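Local structure of SusD homolog (4F53) at residues 340-345 with 364-369. The protein probably binds mucin O-glycans at the cell surface as a SusD-like lipoprotein of a Bacteroides glycan-uptake system. Residues are numbered along the deposited sequence; the frame is centred on the assembly and turned at random.
Sequences VAFLRA and EGIRLS
One face of the Phe342 ring lies against Gly365, whose CA sits 3.9 Å from the ring centroid and 20° off the ring normal, a CH-pi contact displaced somewhat toward the rim. At the edge, in the plane of the ring, Ile366 brings up CG1, 3.8 Å from Phe342 CZ. The tip of the ring also rests on the peptide between Gly365 and Ile366, Phe342 CZ standing 3.4 Å from Gly365 C. Phe342 reaches across because its CG is anti to its own carbonyl carbon (chi1 -70°), which swings the ring out over the neighbouring helix. Gln433 and Lys434 of helix 423-438 also touch the Phe342 side chain. The arrangement is a close antiparallel helix pair, with local axes 8.5 Å apart and 173° between their directions, as in the helical hairpins of the TPR-like SusD fold. Small residues permit the approach: Ala341 CB packs 3.6 Å from Gly365 CA, and a side chain on the glycine would run into the ring. Leu368 lays CD1 against the same methyl, 3.8 Å from Ala341 CB. An alanine in place of Phe342 would probably open a gap over Gly365 and leave Ile366 CG1 without its aromatic neighbour. No hydrogen bond crosses between the segments, while at the margin of this apolar seam the side chain of Glu364 lies about 4 Å from a bound calcium ion.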
loop_
_atom_site.group_PDB
_atom_site.type_symbol
_atom_site.label_atom_id
_atom_site.label_comp_id
_atom_site.label_asym_id
_atom_site.label_seq_id
_atom_site.Cartn_x
_atom_site.Cartn_y
_atom_site.Cartn_z
ATOM N N VAL A 340 -0.720 4.637 -12.078
ATOM C CA VAL A 340 -1.560 5.602 -12.775
ATOM C C VAL A 340 -2.048 5.021 -14.105
ATOM O O VAL A 340 -3.222 5.165 -14.439
ATOM C CB VAL A 340 -0.799 6.947 -12.963
ATOM C CG1 VAL A 340 -1.594 7.912 -13.841
ATOM C CG2 VAL A 340 -0.480 7.575 -11.601
ATOM N N ALA A 341 -1.167 4.335 -14.844
ATOM C CA ALA A 341 -1.568 3.701 -16.097
ATOM C C ALA A 341 -2.626 2.586 -15.827
ATOM O O ALA A 341 -3.626 2.492 -16.557
ATOM C CB ALA A 341 -0.356 3.158 -16.830
ATOM N N PHE A 342 -2.461 1.826 -14.736
ATOM C CA PHE A 342 -3.416 0.779 -14.354
ATOM C C PHE A 342 -4.724 1.377 -13.835
ATOM O O PHE A 342 -5.789 0.813 -14.088
ATOM C CB PHE A 342 -2.811 -0.200 -13.341
ATOM C CG PHE A 342 -1.748 -1.083 -13.961
ATOM C CD1 PHE A 342 -2.070 -1.976 -14.985
ATOM C CD2 PHE A 342 -0.439 -1.080 -13.468
ATOM C CE1 PHE A 342 -1.090 -2.808 -15.535
ATOM C CE2 PHE A 342 0.526 -1.936 -14.005
ATOM C CZ PHE A 342 0.187 -2.802 -15.021
ATOM N N LEU A 343 -4.652 2.558 -13.195
ATOM C CA LEU A 343 -5.848 3.278 -12.767
ATOM C C LEU A 343 -6.627 3.766 -13.991
ATOM O O LEU A 343 -7.849 3.676 -14.009
ATOM C CB LEU A 343 -5.466 4.449 -11.855
ATOM C CG LEU A 343 -5.171 4.108 -10.379
ATOM C CD1 LEU A 343 -4.554 5.332 -9.662
ATOM C CD2 LEU A 343 -6.428 3.714 -9.642
ATOM N N ARG A 344 -5.917 4.230 -15.036
ATOM C CA ARG A 344 -6.517 4.681 -16.287
ATOM C C ARG A 344 -7.091 3.507 -17.032
ATOM O O ARG A 344 -8.129 3.671 -17.637
ATOM C CB ARG A 344 -5.508 5.454 -17.152
ATOM C CG ARG A 344 -5.250 6.836 -16.584
ATOM C CD ARG A 344 -4.122 7.494 -17.311
ATOM N NE ARG A 344 -4.602 8.179 -18.508
ATOM C CZ ARG A 344 -3.820 8.861 -19.330
ATOM N NH1 ARG A 344 -2.517 8.951 -19.093
ATOM N NH2 ARG A 344 -4.332 9.465 -20.394
ATOM N N ALA A 345 -6.451 2.315 -16.969
ATOM C CA ALA A 345 -6.967 1.084 -17.592
ATOM C C ALA A 345 -8.313 0.714 -16.965
ATOM O O ALA A 345 -9.247 0.363 -17.681
ATOM C CB ALA A 345 -5.973 -0.068 -17.411
ATOM N N GLU A 364 0.569 -0.347 -21.289
ATOM C CA GLU A 364 1.388 0.781 -20.899
ATOM C C GLU A 364 1.836 0.647 -19.421
ATOM O O GLU A 364 2.999 0.924 -19.131
ATOM C CB GLU A 364 0.659 2.126 -21.156
ATOM C CG GLU A 364 1.492 3.370 -20.845
ATOM C CD GLU A 364 2.835 3.577 -21.546
ATOM O OE1 GLU A 364 3.162 2.798 -22.468
ATOM O OE2 GLU A 364 3.563 4.529 -21.177
ATOM N N GLY A 365 0.951 0.180 -18.530
ATOM C CA GLY A 365 1.282 -0.026 -17.120
ATOM C C GLY A 365 2.387 -1.059 -16.940
ATOM O O GLY A 365 3.329 -0.850 -16.172
ATOM N N ILE A 366 2.304 -2.165 -17.685
ATOM C CA ILE A 366 3.324 -3.225 -17.693
ATOM C C ILE A 366 4.665 -2.671 -18.244
ATOM O O ILE A 366 5.696 -2.880 -17.616
ATOM C CB ILE A 366 2.831 -4.478 -18.477
ATOM C CG1 ILE A 366 1.567 -5.064 -17.791
ATOM C CG2 ILE A 366 3.966 -5.537 -18.628
ATOM C CD1 ILE A 366 0.831 -6.200 -18.563
ATOM N N ARG A 367 4.638 -1.928 -19.370
ATOM C CA ARG A 367 5.838 -1.309 -19.960
ATOM C C ARG A 367 6.483 -0.341 -18.966
ATOM O O ARG A 367 7.702 -0.371 -18.802
ATOM C CB ARG A 367 5.517 -0.557 -21.271
ATOM C CG ARG A 367 5.099 -1.469 -22.424
ATOM C CD ARG A 367 4.600 -0.674 -23.636
ATOM N NE ARG A 367 4.098 -1.542 -24.705
ATOM C CZ ARG A 367 4.874 -2.190 -25.575
ATOM N NH1 ARG A 367 6.198 -2.078 -25.511
ATOM N NH2 ARG A 367 4.332 -2.963 -26.507
ATOM N N LEU A 368 5.663 0.512 -18.298
ATOM C CA LEU A 368 6.172 1.450 -17.311
ATOM C C LEU A 368 6.833 0.708 -16.138
ATOM O O LEU A 368 7.896 1.142 -15.677
ATOM C CB LEU A 368 5.056 2.374 -16.788
ATOM C CG LEU A 368 4.628 3.508 -17.727
ATOM C CD1 LEU A 368 3.295 4.097 -17.283
ATOM C CD2 LEU A 368 5.698 4.582 -17.828
ATOM N N SER A 369 6.242 -0.435 -15.695
ATOM C CA SER A 369 6.794 -1.199 -14.589
ATOM C C SER A 369 8.145 -1.827 -14.978
ATOM O O SER A 369 9.098 -1.800 -14.169
ATOM C CB SER A 369 5.795 -2.241 -14.112
ATOM O OG SER A 369 6.342 -3.042 -13.079
#